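Local coordinates for uncharacterized protein (Bacteroides ovatus, PDB 4FXT) that is of unknown function but belongs to the DUF3823 family, pairing a transthyretin-like N-terminal domain with an E-set-like C-terminal domain, at residues Lys7-Thr11 / Ile82-Asn87; Tyr16-Val21 / Thr95-Arg101; Arg115-Lys120 / Val155-Glu160. All blocks are in the same frame, centred on the assembly; numbering follows the deposited sequence.

Interaction 1. Residues Lys7-Thr11 / Ile82-Asn87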
ATOM      1  N   LYS A   7     -24.295 -13.360  10.346  1.00107.15           N
ATOM      2  CA  LYS A   7     -23.458 -12.208   9.999  1.00101.48           C
ATOM      3  C   LYS A   7     -22.198 -12.697   9.291  1.00102.06           C
ATOM      4  O   LYS A   7     -21.233 -13.123   9.935  1.00100.75           O
ATOM      5  CB  LYS A   7     -23.123 -11.402  11.267  1.00101.01           C
ATOM      6  CG  LYS A   7     -22.716  -9.982  11.001  1.00 91.82           C
ATOM      7  CD  LYS A   7     -22.398  -9.237  12.274  1.00 90.96           C
ATOM      8  CE  LYS A   7     -22.054  -7.793  11.972  1.00 90.13           C
ATOM      9  NZ  LYS A   7     -21.571  -7.064  13.174  1.00 88.96           N
ATOM     10  N   ALA A   8     -22.237 -12.621   7.945  1.00 97.08           N
ATOM     11  CA  ALA A   8     -21.259 -13.019   6.922  1.00 94.18           C
ATOM     12  C   ALA A   8     -19.935 -12.217   6.985  1.00 92.62           C
ATOM     13  O   ALA A   8     -19.847 -11.212   7.691  1.00 91.29           O
ATOM     14  CB  ALA A   8     -21.887 -12.822   5.552  1.00 95.16           C
ATOM     15  N   THR A   9     -18.918 -12.668   6.211  1.00 85.67           N
ATOM     16  CA  THR A   9     -17.599 -12.029   6.127  1.00 80.61           C
ATOM     17  C   THR A   9     -17.327 -11.594   4.688  1.00 80.72           C
ATOM     18  O   THR A   9     -17.319 -12.435   3.791  1.00 81.32           O
ATOM     19  CB  THR A   9     -16.487 -12.998   6.634  1.00 85.84           C
ATOM     20  OG1 THR A   9     -16.797 -13.477   7.933  1.00 91.49           O
ATOM     21  CG2 THR A   9     -15.143 -12.361   6.689  1.00 80.75           C
ATOM     22  N   LEU A  10     -17.077 -10.289   4.468  1.00 74.23           N
ATOM     23  CA  LEU A  10     -16.684  -9.733   3.163  1.00 70.83           C
ATOM     24  C   LEU A  10     -15.206  -9.476   3.169  1.00 71.32           C
ATOM     25  O   LEU A  10     -14.742  -8.650   3.950  1.00 70.03           O
ATOM     26  CB  LEU A  10     -17.443  -8.454   2.771  1.00 70.20           C
ATOM     27  CG  LEU A  10     -16.979  -7.793   1.444  1.00 73.32           C
ATOM     28  CD1 LEU A  10     -17.234  -8.699   0.220  1.00 74.44           C
ATOM     29  CD2 LEU A  10     -17.637  -6.455   1.237  1.00 77.92           C
ATOM     30  N   THR A  11     -14.460 -10.180   2.320  1.00 67.77           N
ATOM     31  CA  THR A  11     -13.000 -10.019   2.243  1.00 65.16           C
ATOM     32  C   THR A  11     -12.619  -9.706   0.807  1.00 65.54           C
ATOM     33  O   THR A  11     -13.417  -9.889  -0.088  1.00 65.86           O
ATOM     34  CB  THR A  11     -12.223 -11.277   2.786  1.00 71.17           C
ATOM     35  OG1 THR A  11     -12.603 -12.425   2.034  1.00 79.51           O
ATOM     36  CG2 THR A  11     -12.472 -11.556   4.261  1.00 60.30           C
ATOM     37  N   ILE A  82     -22.022  -4.656  -4.341  1.00 82.57           N
ATOM     38  CA  ILE A  82     -21.604  -5.926  -3.763  1.00 80.45           C
ATOM     39  C   ILE A  82     -22.798  -6.602  -3.148  1.00 85.37           C
ATOM     40  O   ILE A  82     -23.401  -6.045  -2.228  1.00 85.14           O
ATOM     41  CB  ILE A  82     -20.469  -5.712  -2.704  1.00 80.37           C
ATOM     42  CG1 ILE A  82     -19.292  -4.843  -3.257  1.00 78.07           C
ATOM     43  CG2 ILE A  82     -19.988  -7.046  -2.102  1.00 79.57           C
ATOM     44  CD1 ILE A  82     -18.245  -4.392  -2.223  1.00 77.69           C
ATOM     45  N   THR A  83     -23.126  -7.807  -3.616  1.00 83.86           N
ATOM     46  CA  THR A  83     -24.220  -8.564  -3.027  1.00 87.21           C
ATOM     47  C   THR A  83     -23.573  -9.630  -2.122  1.00 92.52           C
ATOM     48  O   THR A  83     -22.809 -10.481  -2.594  1.00 92.02           O
ATOM     49  CB  THR A  83     -25.151  -9.113  -4.112  1.00 97.99           C
ATOM     50  OG1 THR A  83     -25.703  -7.994  -4.812  1.00102.28           O
ATOM     51  CG2 THR A  83     -26.299  -9.919  -3.544  1.00 98.92           C
ATOM     52  N   VAL A  84     -23.841  -9.539  -0.812  1.00 89.48           N
ATOM     53  CA  VAL A  84     -23.298 -10.487   0.137  1.00 88.99           C
ATOM     54  C   VAL A  84     -24.442 -11.445   0.573  1.00 98.89           C
ATOM     55  O   VAL A  84     -25.467 -11.042   1.129  1.00101.16           O
ATOM     56  CB  VAL A  84     -22.582  -9.814   1.337  1.00 89.94           C
ATOM     57  CG1 VAL A  84     -23.448  -8.794   2.035  1.00 90.60           C
ATOM     58  CG2 VAL A  84     -22.074 -10.838   2.332  1.00 89.72           C
ATOM     59  N   ARG A  85     -24.247 -12.718   0.228  1.00 97.45           N
ATOM     60  CA  ARG A  85     -25.082 -13.866   0.559  1.00101.12           C
ATOM     61  C   ARG A  85     -24.119 -14.942   1.018  1.00104.67           C
ATOM     62  O   ARG A  85     -23.490 -15.616   0.192  1.00104.39           O
ATOM     63  CB  ARG A  85     -25.979 -14.280  -0.619  1.00105.18           C
ATOM     64  N   GLY A  86     -23.891 -14.971   2.332  1.00 99.92           N
ATOM     65  CA  GLY A  86     -22.905 -15.828   2.979  1.00 98.19           C
ATOM     66  C   GLY A  86     -21.546 -15.181   2.835  1.00 97.30           C
ATOM     67  O   GLY A  86     -21.455 -14.055   2.331  1.00 95.86           O
ATOM     68  N   ASN A  87     -20.477 -15.862   3.268  1.00 90.42           N
ATOM     69  CA  ASN A  87     -19.130 -15.317   3.131  1.00 84.71           C
ATOM     70  C   ASN A  87     -18.870 -15.028   1.665  1.00 85.43           C
ATOM     71  O   ASN A  87     -19.088 -15.888   0.809  1.00 85.52           O
ATOM     72  CB  ASN A  87     -18.077 -16.253   3.724  1.00 84.75           C
ATOM     73  CG  ASN A  87     -18.119 -16.392   5.230  1.00106.99           C
ATOM     74  OD1 ASN A  87     -19.015 -15.897   5.933  1.00 88.84           O
ATOM     75  ND2 ASN A  87     -17.118 -17.064   5.763  1.00108.40           N
TER
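A8 and V84 meet on the buried side of this contact, where A8 CB lies 3.8 Å from V84 CG2. The same methyl rests against the backbone of the turn that follows, 3.5 Å from G86 O. One step further in, L10 turns its two branches onto I82: L10 CD1 is 4.0 Å from I82 CG2, while CD2 of the leucine faces both CG2 and CD1 of the isoleucine. L10 also packs on V55 and I82 on L64, so this end is closed in by strands 52-58 and 60-68.

The other side is looser and more polar. N87, exposed, runs alongside T9, and its amide oxygen OD1 accepts the T9 backbone N-H at 3.2 Å. That bond is bent, 138° at the hydrogen, and the nitrogen stands well above the carbonyl plane of N87. With CG anti to its own carbonyl carbon (chi1 -68°), N87 carries OD1 back to the strand. G86, at positive phi, turns the chain here.

Strand 88-93 then pairs in parallel with strand 7-16. The loop after strand 79-84 thus carries the chain from one sheet to the other, consistent with the two-sheet beta sandwich of a transthyretin-like domain.

Interaction 2. Residues Tyr16-Val21 / Thr95-Arg101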
ATOM      1  N   TYR A  16      -4.718  -3.219  -8.378  1.00 57.80           N
ATOM      2  CA  TYR A  16      -4.225  -2.510  -9.553  1.00 57.62           C
ATOM      3  C   TYR A  16      -3.379  -3.452 -10.338  1.00 58.71           C
ATOM      4  O   TYR A  16      -2.476  -4.065  -9.758  1.00 56.28           O
ATOM      5  CB  TYR A  16      -3.458  -1.223  -9.237  1.00 57.35           C
ATOM      6  CG  TYR A  16      -2.868  -0.598 -10.484  1.00 60.67           C
ATOM      7  CD1 TYR A  16      -3.663   0.122 -11.366  1.00 65.01           C
ATOM      8  CD2 TYR A  16      -1.526  -0.778 -10.814  1.00 60.93           C
ATOM      9  CE1 TYR A  16      -3.133   0.680 -12.531  1.00 68.24           C
ATOM     10  CE2 TYR A  16      -0.988  -0.241 -11.981  1.00 62.73           C
ATOM     11  CZ  TYR A  16      -1.792   0.504 -12.832  1.00 74.52           C
ATOM     12  OH  TYR A  16      -1.280   1.072 -13.974  1.00 76.67           O
ATOM     13  N   ASP A  17      -3.653  -3.546 -11.665  1.00 54.66           N
ATOM     14  CA  ASP A  17      -2.945  -4.408 -12.604  1.00 55.04           C
ATOM     15  C   ASP A  17      -2.752  -5.782 -11.924  1.00 57.80           C
ATOM     16  O   ASP A  17      -1.617  -6.270 -11.807  1.00 57.52           O
ATOM     17  CB  ASP A  17      -1.602  -3.753 -13.069  1.00 56.03           C
ATOM     18  CG  ASP A  17      -0.839  -4.444 -14.216  1.00 71.40           C
ATOM     19  OD1 ASP A  17      -1.360  -5.442 -14.779  1.00 74.06           O
ATOM     20  OD2 ASP A  17       0.244  -3.958 -14.580  1.00 78.40           O
ATOM     21  N   GLY A  18      -3.862  -6.307 -11.384  1.00 53.46           N
ATOM     22  CA  GLY A  18      -3.956  -7.610 -10.727  1.00 55.01           C
ATOM     23  C   GLY A  18      -3.109  -7.858  -9.499  1.00 58.94           C
ATOM     24  O   GLY A  18      -2.936  -9.010  -9.089  1.00 60.89           O
ATOM     25  N   GLU A  19      -2.559  -6.791  -8.919  1.00 53.30           N
ATOM     26  CA  GLU A  19      -1.698  -6.845  -7.732  1.00 51.18           C
ATOM     27  C   GLU A  19      -2.308  -6.087  -6.575  1.00 55.21           C
ATOM     28  O   GLU A  19      -2.949  -5.035  -6.789  1.00 56.62           O
ATOM     29  CB  GLU A  19      -0.304  -6.250  -8.037  1.00 51.24           C
ATOM     30  CG  GLU A  19       0.519  -6.997  -9.062  1.00 68.25           C
ATOM     31  CD  GLU A  19       1.959  -6.541  -9.211  1.00 92.41           C
ATOM     32  OE1 GLU A  19       2.560  -6.080  -8.211  1.00 64.34           O
ATOM     33  OE2 GLU A  19       2.519  -6.749 -10.311  1.00 98.60           O
ATOM     34  N   ALA A  20      -2.091  -6.581  -5.343  1.00 49.75           N
ATOM     35  CA  ALA A  20      -2.572  -5.864  -4.155  1.00 48.74           C
ATOM     36  C   ALA A  20      -1.738  -4.610  -3.939  1.00 49.18           C
ATOM     37  O   ALA A  20      -0.500  -4.680  -3.962  1.00 48.71           O
ATOM     38  CB  ALA A  20      -2.524  -6.765  -2.939  1.00 50.19           C
ATOM     39  N   VAL A  21      -2.411  -3.466  -3.828  1.00 44.72           N
ATOM     40  CA  VAL A  21      -1.773  -2.152  -3.686  1.00 43.74           C
ATOM     41  C   VAL A  21      -1.359  -1.943  -2.229  1.00 50.21           C
ATOM     42  O   VAL A  21      -2.206  -1.834  -1.344  1.00 52.08           O
ATOM     43  CB  VAL A  21      -2.679  -1.000  -4.183  1.00 47.70           C
ATOM     44  CG1 VAL A  21      -2.003   0.341  -3.990  1.00 46.56           C
ATOM     45  CG2 VAL A  21      -3.033  -1.184  -5.647  1.00 48.66           C
ATOM     46  N   THR A  95      -7.066   2.842  -8.666  1.00 56.35           N
ATOM     47  CA  THR A  95      -6.155   3.395  -9.661  1.00 54.73           C
ATOM     48  C   THR A  95      -5.181   4.327  -8.864  1.00 54.46           C
ATOM     49  O   THR A  95      -5.510   5.484  -8.571  1.00 52.21           O
ATOM     50  CB  THR A  95      -6.906   4.073 -10.860  1.00 56.36           C
ATOM     51  OG1 THR A  95      -7.543   5.277 -10.444  1.00 59.58           O
ATOM     52  CG2 THR A  95      -7.906   3.125 -11.570  1.00 44.59           C
ATOM     53  N   PRO A  96      -4.000   3.788  -8.457  1.00 50.11           N
ATOM     54  CA  PRO A  96      -3.015   4.620  -7.739  1.00 48.63           C
ATOM     55  C   PRO A  96      -2.483   5.765  -8.608  1.00 52.80           C
ATOM     56  O   PRO A  96      -2.564   5.691  -9.844  1.00 51.90           O
ATOM     57  CB  PRO A  96      -1.884   3.635  -7.393  1.00 48.58           C
ATOM     58  CG  PRO A  96      -2.318   2.311  -7.847  1.00 52.56           C
ATOM     59  CD  PRO A  96      -3.449   2.452  -8.768  1.00 50.38           C
ATOM     60  N   TYR A  97      -1.957   6.838  -7.971  1.00 48.28           N
ATOM     61  CA  TYR A  97      -1.414   7.956  -8.743  1.00 47.16           C
ATOM     62  C   TYR A  97      -0.080   7.499  -9.331  1.00 52.57           C
ATOM     63  O   TYR A  97       0.157   7.594 -10.543  1.00 53.92           O
ATOM     64  CB  TYR A  97      -1.303   9.209  -7.881  1.00 46.93           C
ATOM     65  CG  TYR A  97      -2.653   9.645  -7.341  1.00 49.01           C
ATOM     66  CD1 TYR A  97      -3.579  10.284  -8.159  1.00 52.67           C
ATOM     67  CD2 TYR A  97      -2.998   9.437  -6.005  1.00 48.44           C
ATOM     68  CE1 TYR A  97      -4.831  10.661  -7.679  1.00 54.38           C
ATOM     69  CE2 TYR A  97      -4.237   9.828  -5.508  1.00 49.78           C
ATOM     70  CZ  TYR A  97      -5.150  10.449  -6.351  1.00 59.03           C
ATOM     71  OH  TYR A  97      -6.379  10.881  -5.906  1.00 63.22           O
ATOM     72  N   PHE A  98       0.716   6.874  -8.475  1.00 48.59           N
ATOM     73  CA  PHE A  98       1.974   6.213  -8.756  1.00 48.04           C
ATOM     74  C   PHE A  98       1.926   4.815  -8.177  1.00 49.61           C
ATOM     75  O   PHE A  98       1.332   4.619  -7.096  1.00 50.60           O
ATOM     76  CB  PHE A  98       3.150   7.020  -8.198  1.00 50.13           C
ATOM     77  CG  PHE A  98       3.439   8.321  -8.898  1.00 52.36           C
ATOM     78  CD1 PHE A  98       2.808   9.494  -8.507  1.00 56.88           C
ATOM     79  CD2 PHE A  98       4.369   8.382  -9.922  1.00 55.03           C
ATOM     80  CE1 PHE A  98       3.079  10.702  -9.149  1.00 59.30           C
ATOM     81  CE2 PHE A  98       4.659   9.593 -10.549  1.00 59.82           C
ATOM     82  CZ  PHE A  98       3.999  10.743 -10.169  1.00 59.40           C
ATOM     83  N   PHE A  99       2.490   3.837  -8.902  1.00 43.30           N
ATOM     84  CA  PHE A  99       2.471   2.450  -8.445  1.00 41.99           C
ATOM     85  C   PHE A  99       3.901   1.901  -8.349  1.00 43.66           C
ATOM     86  O   PHE A  99       4.736   2.198  -9.209  1.00 42.45           O
ATOM     87  CB  PHE A  99       1.603   1.594  -9.383  1.00 44.71           C
ATOM     88  CG  PHE A  99       1.498   0.122  -9.035  1.00 46.30           C
ATOM     89  CD1 PHE A  99       0.819  -0.299  -7.887  1.00 50.13           C
ATOM     90  CD2 PHE A  99       2.009  -0.843  -9.884  1.00 48.85           C
ATOM     91  CE1 PHE A  99       0.713  -1.660  -7.566  1.00 51.23           C
ATOM     92  CE2 PHE A  99       1.881  -2.204  -9.579  1.00 53.21           C
ATOM     93  CZ  PHE A  99       1.230  -2.607  -8.424  1.00 51.13           C
ATOM     94  N   VAL A 100       4.184   1.140  -7.271  1.00 39.87           N
ATOM     95  CA  VAL A 100       5.502   0.521  -7.060  1.00 39.22           C
ATOM     96  C   VAL A 100       5.408  -0.977  -7.360  1.00 40.93           C
ATOM     97  O   VAL A 100       4.620  -1.666  -6.700  1.00 40.57           O
ATOM     98  CB  VAL A 100       6.078   0.761  -5.626  1.00 40.47           C
ATOM     99  CG1 VAL A 100       7.564   0.388  -5.583  1.00 39.58           C
ATOM    100  CG2 VAL A 100       5.911   2.216  -5.193  1.00 38.91           C
ATOM    101  N   ARG A 101       6.192  -1.478  -8.335  1.00 36.22           N
ATOM    102  CA  ARG A 101       6.238  -2.951  -8.604  1.00 36.43           C
ATOM    103  C   ARG A 101       7.680  -3.510  -8.742  1.00 39.97           C
ATOM    104  O   ARG A 101       8.679  -2.775  -8.799  1.00 38.37           O
ATOM    105  CB  ARG A 101       5.472  -3.350  -9.883  1.00 35.77           C
ATOM    106  CG  ARG A 101       6.197  -3.019 -11.201  1.00 41.71           C
ATOM    107  CD  ARG A 101       5.328  -3.401 -12.367  1.00 50.03           C
ATOM    108  NE  ARG A 101       4.158  -2.527 -12.484  1.00 52.91           N
ATOM    109  CZ  ARG A 101       2.985  -2.904 -12.981  1.00 66.03           C
ATOM    110  NH1 ARG A 101       2.777  -4.176 -13.328  1.00 38.83           N
ATOM    111  NH2 ARG A 101       1.991  -2.027 -13.089  1.00 58.33           N
TER
HETATM  112  O   HOH W   1       4.504  -6.515 -11.873  1.00 48.11           O
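The rings of Y16 and F99 form an edge-to-face (T-shaped) pair, with Y16 presenting its edge: Y16 CD2 sits over the centre of one F99 face, the centroids are 4.9 Å apart and the planes meet at 62°. At the F99 rim, near the ring plane, comes E19 OE1, 3.7 Å from F99 CZ. The guanidinium of R101 approaches the Y16 edge through NH2 and has F99 CE2 over one of its own faces. D17 CB lies over one face of the Y16 ring. P96 meets this ring obliquely, P96 CD being 3.5 Å from Y16 CD1, and V21 CG2 reaches both P96 and F99.

The charged end sits beside the rings. R101 grips D17 end-on, NH1 and NH2 both donating to the single atom OD2, at 2.8 Å from NH1 and 3.0 Å from NH2. The NH2 bond uses the anti lone pair of OD2, whereas NH1 comes from above the carboxylate plane. E19 OE2 is a long charge partner of R101, no N-H pointing at it; a water bridges the two, donating to OE2 and accepting from R101 NH1. R101 bends at chi3 (70°), and its NE is held by N119 OD1 of the neighbouring strand, which helps fix the guanidinium in place.

D17 is well placed for this because it lies in a type I' turn from Y16 to E19, closed by backbone bonds in both directions between those two residues. This is a beta-hairpin tip of the transthyretin-like domain docked on the first strand of the E-set-like domain: an interdomain junction of aromatic packing bordered by a salt-bridge network.

Interaction 3. Residues Arg115-Lys120 / Val155-Glu160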
ATOM      1  N   ARG A 115      15.905  -2.704  -5.271  1.00 47.60           N
ATOM      2  CA  ARG A 115      15.613  -2.657  -6.707  1.00 47.26           C
ATOM      3  C   ARG A 115      14.100  -2.541  -6.856  1.00 50.43           C
ATOM      4  O   ARG A 115      13.359  -3.260  -6.181  1.00 50.84           O
ATOM      5  CB  ARG A 115      16.195  -3.844  -7.460  1.00 47.82           C
ATOM      6  CG  ARG A 115      17.704  -3.889  -7.310  1.00 61.26           C
ATOM      7  CD  ARG A 115      18.332  -5.085  -7.968  1.00 66.48           C
ATOM      8  NE  ARG A 115      19.678  -5.305  -7.445  1.00 75.27           N
ATOM      9  CZ  ARG A 115      20.785  -4.759  -7.935  1.00 98.72           C
ATOM     10  NH1 ARG A 115      20.724  -3.942  -8.985  1.00 92.03           N
ATOM     11  NH2 ARG A 115      21.962  -5.030  -7.387  1.00 89.39           N
ATOM     12  N   PHE A 116      13.641  -1.571  -7.653  1.00 44.30           N
ATOM     13  CA  PHE A 116      12.223  -1.271  -7.776  1.00 42.35           C
ATOM     14  C   PHE A 116      11.889  -0.539  -9.082  1.00 46.38           C
ATOM     15  O   PHE A 116      12.734   0.146  -9.665  1.00 47.92           O
ATOM     16  CB  PHE A 116      11.788  -0.389  -6.576  1.00 42.00           C
ATOM     17  CG  PHE A 116      12.642   0.838  -6.396  1.00 43.02           C
ATOM     18  CD1 PHE A 116      13.838   0.777  -5.680  1.00 46.39           C
ATOM     19  CD2 PHE A 116      12.283   2.049  -6.983  1.00 44.70           C
ATOM     20  CE1 PHE A 116      14.657   1.911  -5.555  1.00 47.08           C
ATOM     21  CE2 PHE A 116      13.089   3.187  -6.831  1.00 47.05           C
ATOM     22  CZ  PHE A 116      14.263   3.114  -6.110  1.00 45.52           C
ATOM     23  N   THR A 117      10.624  -0.643  -9.487  1.00 40.67           N
ATOM     24  CA  THR A 117      10.076   0.018 -10.658  1.00 40.46           C
ATOM     25  C   THR A 117       8.907   0.882 -10.206  1.00 40.97           C
ATOM     26  O   THR A 117       8.167   0.509  -9.278  1.00 38.05           O
ATOM     27  CB  THR A 117       9.688  -1.041 -11.685  1.00 47.46           C
ATOM     28  OG1 THR A 117      10.817  -1.902 -11.904  1.00 47.27           O
ATOM     29  CG2 THR A 117       9.182  -0.435 -13.003  1.00 36.91           C
ATOM     30  N   ILE A 118       8.761   2.060 -10.834  1.00 38.27           N
ATOM     31  CA  ILE A 118       7.713   3.052 -10.498  1.00 36.97           C
ATOM     32  C   ILE A 118       6.992   3.450 -11.750  1.00 45.72           C
ATOM     33  O   ILE A 118       7.626   3.782 -12.757  1.00 49.49           O
ATOM     34  CB  ILE A 118       8.284   4.298  -9.767  1.00 38.55           C
ATOM     35  CG1 ILE A 118       9.039   3.872  -8.465  1.00 38.37           C
ATOM     36  CG2 ILE A 118       7.186   5.329  -9.476  1.00 38.57           C
ATOM     37  CD1 ILE A 118       9.783   4.967  -7.759  1.00 54.93           C
ATOM     38  N   ASN A 119       5.652   3.427 -11.692  1.00 42.98           N
ATOM     39  CA  ASN A 119       4.787   3.822 -12.813  1.00 43.80           C
ATOM     40  C   ASN A 119       3.977   5.057 -12.475  1.00 49.10           C
ATOM     41  O   ASN A 119       3.520   5.181 -11.340  1.00 49.74           O
ATOM     42  CB  ASN A 119       3.838   2.678 -13.172  1.00 43.02           C
ATOM     43  CG  ASN A 119       4.504   1.346 -13.514  1.00 58.76           C
ATOM     44  OD1 ASN A 119       4.157   0.281 -12.946  1.00 53.84           O
ATOM     45  ND2 ASN A 119       5.513   1.372 -14.395  1.00 34.73           N
ATOM     46  N   LYS A 120       3.810   5.974 -13.428  1.00 47.93           N
ATOM     47  CA  LYS A 120       2.926   7.129 -13.246  1.00 48.93           C
ATOM     48  C   LYS A 120       1.625   6.721 -13.901  1.00 59.10           C
ATOM     49  O   LYS A 120       1.572   6.615 -15.138  1.00 62.60           O
ATOM     50  CB  LYS A 120       3.535   8.430 -13.788  1.00 51.06           C
ATOM     51  CG  LYS A 120       2.667   9.682 -13.609  1.00 57.88           C
ATOM     52  CD  LYS A 120       3.381  10.893 -14.176  1.00 57.39           C
ATOM     53  CE  LYS A 120       2.529  12.104 -14.165  1.00 64.90           C
ATOM     54  NZ  LYS A 120       3.286  13.288 -14.641  1.00 76.73           N
ATOM     55  N   VAL A 155      12.935  10.330  -9.928  1.00 49.57           N
ATOM     56  CA  VAL A 155      13.265   8.926 -10.177  1.00 48.77           C
ATOM     57  C   VAL A 155      12.664   8.533 -11.547  1.00 51.97           C
ATOM     58  O   VAL A 155      11.504   8.841 -11.801  1.00 51.88           O
ATOM     59  CB  VAL A 155      12.782   8.002  -9.024  1.00 50.76           C
ATOM     60  CG1 VAL A 155      13.090   6.532  -9.313  1.00 50.26           C
ATOM     61  CG2 VAL A 155      13.394   8.425  -7.688  1.00 49.87           C
ATOM     62  N   SER A 156      13.467   7.898 -12.436  1.00 47.65           N
ATOM     63  CA  SER A 156      12.990   7.448 -13.744  1.00 46.07           C
ATOM     64  C   SER A 156      11.830   6.421 -13.576  1.00 49.04           C
ATOM     65  O   SER A 156      11.728   5.679 -12.580  1.00 47.16           O
ATOM     66  CB  SER A 156      14.123   6.862 -14.570  1.00 45.58           C
ATOM     67  OG  SER A 156      14.797   5.806 -13.923  1.00 43.22           O
ATOM     68  N   LEU A 157      10.913   6.471 -14.530  1.00 45.24           N
ATOM     69  CA  LEU A 157       9.694   5.683 -14.570  1.00 44.35           C
ATOM     70  C   LEU A 157       9.789   4.474 -15.490  1.00 49.86           C
ATOM     71  O   LEU A 157      10.650   4.419 -16.379  1.00 49.28           O
ATOM     72  CB  LEU A 157       8.575   6.599 -15.077  1.00 44.82           C
ATOM     73  CG  LEU A 157       7.777   7.426 -14.072  1.00 50.05           C
ATOM     74  CD1 LEU A 157       8.606   7.962 -12.909  1.00 48.69           C
ATOM     75  CD2 LEU A 157       7.044   8.532 -14.779  1.00 56.21           C
ATOM     76  N   ASP A 158       8.871   3.506 -15.274  1.00 47.97           N
ATOM     77  CA  ASP A 158       8.644   2.284 -16.065  1.00 50.17           C
ATOM     78  C   ASP A 158       9.982   1.512 -16.347  1.00 54.88           C
ATOM     79  O   ASP A 158      10.172   0.946 -17.436  1.00 56.47           O
ATOM     80  CB  ASP A 158       7.946   2.646 -17.400  1.00 53.05           C
ATOM     81  CG  ASP A 158       6.686   3.492 -17.324  1.00 68.11           C
ATOM     82  OD1 ASP A 158       6.125   3.642 -16.218  1.00 67.68           O
ATOM     83  OD2 ASP A 158       6.257   4.001 -18.376  1.00 86.44           O
ATOM     84  N   GLN A 159      10.887   1.502 -15.349  1.00 48.74           N
ATOM     85  CA  GLN A 159      12.205   0.861 -15.425  1.00 49.29           C
ATOM     86  C   GLN A 159      12.746   0.641 -14.033  1.00 50.68           C
ATOM     87  O   GLN A 159      12.369   1.367 -13.091  1.00 51.94           O
ATOM     88  CB  GLN A 159      13.205   1.689 -16.263  1.00 51.59           C
ATOM     89  CG  GLN A 159      13.547   3.062 -15.679  1.00 51.36           C
ATOM     90  CD  GLN A 159      14.305   3.887 -16.666  1.00 67.00           C
ATOM     91  OE1 GLN A 159      15.512   3.760 -16.836  1.00 62.77           O
ATOM     92  NE2 GLN A 159      13.597   4.747 -17.353  1.00 67.08           N
ATOM     93  N   GLU A 160      13.605  -0.369 -13.895  1.00 42.35           N
ATOM     94  CA  GLU A 160      14.206  -0.700 -12.624  1.00 39.86           C
ATOM     95  C   GLU A 160      15.199   0.384 -12.205  1.00 43.87           C
ATOM     96  O   GLU A 160      15.963   0.915 -13.024  1.00 44.05           O
ATOM     97  CB  GLU A 160      14.916  -2.075 -12.690  1.00 42.52           C
ATOM     98  CG  GLU A 160      15.458  -2.533 -11.355  1.00 46.47           C
ATOM     99  CD  GLU A 160      16.356  -3.744 -11.406  1.00 76.37           C
ATOM    100  OE1 GLU A 160      15.829  -4.882 -11.367  1.00 82.33           O
ATOM    101  OE2 GLU A 160      17.595  -3.553 -11.433  1.00 66.37           O
TER
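Two first torsions aim N119 and D158 at each other: each has CG anti to its carbonyl carbon, N119 at chi1 -56° and D158 at -52°, and N119 ND2 thereby reaches D158 OD1 at 3.0 Å. The setting is the antiparallel beta sheet of the E-set-like domain, where the loop leading into strand 160-166 runs beside the end of strand 111-120, the central strand of its sheet. The backbone joins in beside the N119-D158 bond, D158 N donating to I118 O at 2.8 Å in a nearly straight bond. L157 CA makes a bent C-H...O contact with that carbonyl, and E160 CA another with F116 O. Past D158, whose phi is positive, the chain turns toward strand 160-166. Q159 helps to hold this bend, its NE2 bonding back to L157 O.

Around V155 the contact is apolar. V155 CG1 touches I118 CD1 at 4.0 Å and comes to the edge of the F116 ring at CE2. V130 of strand 127-135 packs on both I118 and V155, tying this patch to the second sheet of the domain. Further along, L157 CD2 lies 3.6 Å from K120 CB, the lysine extending onward from there.

At the far end, the E160 side chain crosses R115 at a slant, its carboxylate near R115 CB and CD, and its charge reaches R115 NH1 only as a long salt bridge. N119 uses both ends of its amide: OD1 takes the N-H of R101 NE, while ND2 points its hydrogen at D158 OD1 close to the amide plane, at an N-H...O angle of 162°.

The contacts are spread along a two-domain, all-beta chain. Interaction 1 sits in the N-terminal domain, at its outer end, and interaction 3 in the C-terminal domain, their centres about 37 Å apart on opposite sides of the chain's centre. Interaction 2 lies between, centre to centre about 25 Å from interaction 1 and 12 Å from interaction 3. Interactions 1 and 2 share the sheet containing strands 7-16 and 19-20, and their segments alternate along the chain. Interactions 2 and 3 touch directly through the neighbouring strands 98-108 and 111-120. The domain junction is therefore tied into both domains: one sheet leads to 7-11, another to 115-120.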